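Local coordinates for protein galactan 1,3-beta-galactosidase (Phanerochaete chrysosporium, PDB 7BYS) that probably hydrolyses the beta-1,3-galactan backbone of arabinogalactans as a family 43 exo-galactosidase that carries a carbohydrate-binding module, at residues A[359-362]-A[366-369]; A[408-413]-A[419-424]. All blocks are in the same frame, centred on the assembly; numbering follows the deposited sequence.

Contact 1: A[359-362]-A[366-369]; sequences FANG and YRNV. With NAG (2-acetamido-2-deoxy-beta-D-glucopyranose), chain E.
Asn361 reaches across to Arg367 and lies against the root of its side chain, and almost all the close packing between 359-362 and 366-369 is made by this pair. The Asn361 amide sits beside the aliphatic part of the arginine: ND2 is 3.7 Å from Arg367 CG, and OD1 is 3.8 Å from Arg367 CD. With CG anti to the backbone N (chi1 172°), Asn361 sends its amide out toward Arg367, at the start of a strand in the facing sheet. Amide and guanidinium planes stand 58° apart, so the two groups are not stacked, and the 3.5 Å between Asn361 OD1 and Arg367 NE is a near approach without a bond. The polar atoms of this tight side are held by other residues. Asn361 OD1 accepts from the backbone N of Asp363, ND2 gives hydrogen bonds to the carbonyls of Thr365 and Gln383, and Arg367 NE forms a salt bridge with Asp363 OD2.

The setting is the beta-sandwich of the carbohydrate-binding module, where the turn after strand 352-360 passes from one sheet to strand 367-373 of the other. Arg367 belongs to the site where beta-D-galactose has been seen in this protein; here its NH2 is hydrogen-bonded to a citrate, probably from the crystallisation liquor, while NH1 is tied to the carbonyl of Ala418.

The looser side begins at Tyr366, whose CB leaves the backbone away from 359-362. The CB of Asn368 likewise starts away, and its ND2 is joined to C1 of an N-acetylglucosamine by a 1.4 Å covalent bond. Asn416 ND2 donates to Asn368 OD1, which helps to fix the glycosylated amide. Apart from Asn368, the sugar comes nearest to 366-369 with its C6, 3.8 Å from Tyr366 O.

Contact 2: A[408-413]-A[419-424]; sequences ITFGSG and ADLDKI. With CA (calcium ion), chain F.
Phe410 and Leu421 meet in the hydrophobic core of a beta-sandwich, the fold of the carbohydrate-binding module. Strand 408-410 belongs to one sheet and strand 420-424 to the other; these segments run 151° apart in direction, with their axes 11.0 Å from each other at closest approach. That is a face-to-face distance between sheets, bridged by side chains alone.

The aromatic contact is a CH-pi interaction. Leu421 CD2 lies over one face of the Phe410 ring, 3.9 Å from its centroid and 15° off the ring normal, displaced a little toward the rim. The CB of Leu421 already points into the core; with CG anti to the backbone N (chi1 -170°), the CD2 methyl comes over the ring.

Aliphatic contacts continue the core. Ile424 uses two branches: CG2 approaches Phe410 CZ obliquely at 3.8 Å, and CD1 meets the CD1 end of Ile408 at 3.9 Å. Thus one isoleucine packs against both inward-facing residues of strand 408-410. All four side chains are buried. Leu357 lies against both Phe410 and Ile424, while Val371 lies against Ile408 and Phe410, so both sheets contribute further apolar groups.

Metal bonds lie on the other side of strand 420-424. Asp422 and Lys423 form a classic beta bulge opposite Tyr358, whose ring takes a cation-pi contact from Lys423. Asp422 shares the calcium with Glu308, at the end of strand 305-308, with nearby Glu310, and with Ser327 and Lys330, which bind through their backbone O. The aspartate grips it twice, through its backbone O at 2.5 Å and through side-chain OD1 at 2.3 Å from the calcium.

How the contacts relate
Contact 1 comes first along the chain, both its segments preceding those of contact 2, and their centres are 10 Å apart within the same carbohydrate-binding module. Each joins the two sheets of the sandwich: strands 352-360 and 420-426 are neighbours in one, strands 367-373 and 405-410 in the other. The contacts also touch directly. Ala360 N probably donates a hydrogen bond to Asp420 O at 2.9 Å, and Ala419 CB packs 3.6 Å from Phe359 CD1. Arg367 of contact 1 and Asp420 of contact 2 have side chains about 5 Å apart and both belong to the galactose site, which therefore draws on both sheets, with calcium bound two residues along from Asp420.

Contact 1: A[359-362]-A[366-369]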
loop_
_atom_site.group_PDB
_atom_site.type_symbol
_atom_site.label_atom_id
_atom_site.label_comp_id
_atom_site.label_asym_id
_atom_site.label_seq_id
_atom_site.Cartn_x
_atom_site.Cartn_y
_atom_site.Cartn_z
ATOM N N PHE A 359 14.330 5.599 -10.816
ATOM C CA PHE A 359 15.648 5.805 -10.234
ATOM C C PHE A 359 16.087 4.526 -9.531
ATOM O O PHE A 359 15.273 3.651 -9.218
ATOM C CB PHE A 359 15.606 6.955 -9.212
ATOM C CG PHE A 359 14.769 6.625 -8.011
ATOM C CD1 PHE A 359 15.335 6.000 -6.911
ATOM C CD2 PHE A 359 13.398 6.859 -8.024
ATOM C CE1 PHE A 359 14.560 5.650 -5.826
ATOM C CE2 PHE A 359 12.615 6.516 -6.939
ATOM C CZ PHE A 359 13.197 5.906 -5.840
ATOM N N ALA A 360 17.384 4.427 -9.262
ATOM C CA ALA A 360 17.932 3.382 -8.409
ATOM C C ALA A 360 18.624 4.047 -7.231
ATOM O O ALA A 360 19.349 5.029 -7.404
ATOM C CB ALA A 360 18.933 2.512 -9.182
ATOM N N ASN A 361 18.392 3.527 -6.034
ATOM C CA ASN A 361 19.023 4.059 -4.825
ATOM C C ASN A 361 19.485 2.857 -4.011
ATOM O O ASN A 361 18.682 2.233 -3.310
ATOM C CB ASN A 361 18.044 4.923 -4.040
ATOM C CG ASN A 361 18.582 5.349 -2.685
ATOM O OD1 ASN A 361 19.771 5.197 -2.386
ATOM N ND2 ASN A 361 17.707 5.891 -1.855
ATOM N N GLY A 362 20.777 2.543 -4.094
ATOM C CA GLY A 362 21.297 1.395 -3.380
ATOM C C GLY A 362 21.613 1.608 -1.918
ATOM O O GLY A 362 22.142 0.691 -1.277
ATOM N N TYR A 366 16.860 6.796 2.491
ATOM C CA TYR A 366 16.306 7.599 1.413
ATOM C C TYR A 366 17.329 8.604 0.900
ATOM O O TYR A 366 18.211 9.062 1.628
ATOM C CB TYR A 366 15.128 8.421 1.930
ATOM C CG TYR A 366 13.800 7.710 1.961
ATOM C CD1 TYR A 366 13.684 6.420 2.454
ATOM C CD2 TYR A 366 12.658 8.335 1.481
ATOM C CE1 TYR A 366 12.455 5.775 2.486
ATOM C CE2 TYR A 366 11.426 7.705 1.511
ATOM C CZ TYR A 366 11.333 6.427 2.005
ATOM O OH TYR A 366 10.094 5.807 2.020
ATOM N N ARG A 367 17.192 8.948 -0.372
ATOM C CA ARG A 367 17.796 10.138 -0.949
ATOM C C ARG A 367 16.667 11.064 -1.390
ATOM O O ARG A 367 15.487 10.791 -1.161
ATOM C CB ARG A 367 18.706 9.757 -2.118
ATOM C CG ARG A 367 19.897 8.920 -1.698
ATOM C CD ARG A 367 20.876 8.804 -2.838
ATOM N NE ARG A 367 21.991 7.928 -2.498
ATOM C CZ ARG A 367 23.114 7.842 -3.200
ATOM N NH1 ARG A 367 23.295 8.599 -4.280
ATOM N NH2 ARG A 367 24.065 7.002 -2.817
ATOM N N ASN A 368 17.026 12.168 -2.033
ATOM C CA ASN A 368 16.022 13.007 -2.676
ATOM C C ASN A 368 16.669 13.700 -3.856
ATOM O O ASN A 368 17.888 13.682 -4.021
ATOM C CB ASN A 368 15.452 14.040 -1.714
ATOM C CG ASN A 368 16.480 14.524 -0.791
ATOM O OD1 ASN A 368 17.383 15.252 -1.196
ATOM N ND2 ASN A 368 16.395 14.102 0.463
ATOM N N VAL A 369 15.827 14.307 -4.683
ATOM C CA VAL A 369 16.282 14.971 -5.898
ATOM C C VAL A 369 15.493 16.264 -6.054
ATOM O O VAL A 369 14.278 16.294 -5.837
ATOM C CB VAL A 369 16.171 14.047 -7.136
ATOM C CG1 VAL A 369 14.710 13.724 -7.470
ATOM C CG2 VAL A 369 16.912 14.668 -8.343
HETATM C C1 NAG E . 17.390 14.436 1.438
HETATM C C2 NAG E . 16.841 14.630 2.844
HETATM C C3 NAG E . 17.937 14.749 3.845
HETATM C C4 NAG E . 18.887 13.586 3.782
HETATM C C5 NAG E . 19.452 13.407 2.377
HETATM C C6 NAG E . 20.270 12.151 2.333
HETATM C C7 NAG E . 14.582 15.795 3.169
HETATM C C8 NAG E . 13.717 17.061 3.171
HETATM N N2 NAG E . 16.004 15.873 2.843
HETATM O O3 NAG E . 17.342 14.805 5.170
HETATM O O4 NAG E . 19.987 13.794 4.672
HETATM O O5 NAG E . 18.372 13.298 1.389
HETATM O O6 NAG E . 20.855 12.030 1.062
HETATM O O7 NAG E . 14.095 14.747 3.438
#

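Contact 2: A[408-413]-A[419-424]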
loop_
_atom_site.group_PDB
_atom_site.type_symbol
_atom_site.label_atom_id
_atom_site.label_comp_id
_atom_site.label_asym_id
_atom_site.label_seq_id
_atom_site.Cartn_x
_atom_site.Cartn_y
_atom_site.Cartn_z
ATOM N N ILE A 408 13.163 19.967 -17.889
ATOM C CA ILE A 408 13.102 19.576 -16.484
ATOM C C ILE A 408 14.522 19.286 -16.023
ATOM O O ILE A 408 15.202 18.438 -16.610
ATOM C CB ILE A 408 12.204 18.350 -16.253
ATOM C CG1 ILE A 408 10.824 18.552 -16.891
ATOM C CG2 ILE A 408 12.069 18.083 -14.764
ATOM C CD1 ILE A 408 9.966 17.282 -16.904
ATOM N N THR A 409 14.972 19.988 -14.986
ATOM C CA THR A 409 16.344 19.875 -14.500
ATOM C C THR A 409 16.344 19.162 -13.153
ATOM O O THR A 409 15.578 19.525 -12.252
ATOM C CB THR A 409 16.993 21.255 -14.373
ATOM O OG1 THR A 409 17.138 21.830 -15.676
ATOM C CG2 THR A 409 18.370 21.135 -13.760
ATOM N N PHE A 410 17.221 18.170 -13.015
ATOM C CA PHE A 410 17.337 17.347 -11.814
ATOM C C PHE A 410 18.698 17.553 -11.165
ATOM O O PHE A 410 19.727 17.537 -11.849
ATOM C CB PHE A 410 17.171 15.867 -12.169
ATOM C CG PHE A 410 15.844 15.544 -12.770
ATOM C CD1 PHE A 410 14.778 15.194 -11.951
ATOM C CD2 PHE A 410 15.655 15.579 -14.144
ATOM C CE1 PHE A 410 13.535 14.896 -12.497
ATOM C CE2 PHE A 410 14.419 15.285 -14.689
ATOM C CZ PHE A 410 13.358 14.942 -13.862
ATOM N N GLY A 411 18.690 17.747 -9.846
ATOM C CA GLY A 411 19.897 17.738 -9.052
ATOM C C GLY A 411 20.547 19.082 -8.818
ATOM O O GLY A 411 21.589 19.127 -8.157
ATOM N N SER A 412 19.982 20.171 -9.337
ATOM C CA SER A 412 20.551 21.483 -9.069
ATOM C C SER A 412 20.356 21.861 -7.609
ATOM O O SER A 412 19.358 21.504 -6.977
ATOM C CB SER A 412 19.924 22.535 -9.984
ATOM O OG SER A 412 18.560 22.760 -9.676
ATOM N N GLY A 413 21.344 22.573 -7.069
ATOM C CA GLY A 413 21.209 23.190 -5.763
ATOM C C GLY A 413 20.975 22.241 -4.613
ATOM O O GLY A 413 20.245 22.583 -3.679
ATOM N N ALA A 419 19.507 10.121 -6.016
ATOM C CA ALA A 419 19.607 8.778 -6.559
ATOM C C ALA A 419 19.954 8.826 -8.046
ATOM O O ALA A 419 19.844 9.862 -8.706
ATOM C CB ALA A 419 18.298 8.002 -6.356
ATOM N N ASP A 420 20.402 7.691 -8.567
ATOM C CA ASP A 420 20.700 7.586 -9.990
ATOM C C ASP A 420 19.409 7.584 -10.801
ATOM O O ASP A 420 18.497 6.794 -10.531
ATOM C CB ASP A 420 21.498 6.312 -10.271
ATOM C CG ASP A 420 22.854 6.310 -9.592
ATOM O OD1 ASP A 420 23.357 7.399 -9.260
ATOM O OD2 ASP A 420 23.421 5.209 -9.400
ATOM N N LEU A 421 19.331 8.444 -11.814
ATOM C CA LEU A 421 18.098 8.633 -12.574
ATOM C C LEU A 421 18.153 7.839 -13.874
ATOM O O LEU A 421 19.045 8.048 -14.701
ATOM C CB LEU A 421 17.869 10.117 -12.859
ATOM C CG LEU A 421 16.491 10.472 -13.430
ATOM C CD1 LEU A 421 15.360 10.230 -12.416
ATOM C CD2 LEU A 421 16.473 11.925 -13.900
ATOM N N ASP A 422 17.190 6.931 -14.051
ATOM C CA ASP A 422 17.112 6.053 -15.210
ATOM C C ASP A 422 16.347 6.707 -16.352
ATOM O O ASP A 422 16.851 6.777 -17.479
ATOM C CB ASP A 422 16.413 4.747 -14.793
ATOM C CG ASP A 422 16.337 3.731 -15.902
ATOM O OD1 ASP A 422 16.908 3.948 -16.983
ATOM O OD2 ASP A 422 15.689 2.682 -15.686
ATOM N N LYS A 423 15.130 7.162 -16.079
ATOM C CA LYS A 423 14.269 7.784 -17.075
ATOM C C LYS A 423 13.129 8.456 -16.328
ATOM O O LYS A 423 12.974 8.291 -15.112
ATOM C CB LYS A 423 13.705 6.757 -18.073
ATOM C CG LYS A 423 12.839 5.660 -17.449
ATOM C CD LYS A 423 12.111 4.877 -18.533
ATOM C CE LYS A 423 11.082 3.939 -17.938
ATOM N NZ LYS A 423 10.180 3.420 -19.012
ATOM N N ILE A 424 12.332 9.223 -17.069
ATOM C CA ILE A 424 11.082 9.778 -16.570
ATOM C C ILE A 424 9.978 9.396 -17.546
ATOM O O ILE A 424 10.228 9.167 -18.732
ATOM C CB ILE A 424 11.125 11.313 -16.335
ATOM C CG1 ILE A 424 11.173 12.093 -17.663
ATOM C CG2 ILE A 424 12.300 11.690 -15.436
ATOM C CD1 ILE A 424 11.079 13.604 -17.490
HETATM CA CA CA F . 17.914 4.905 -18.838
#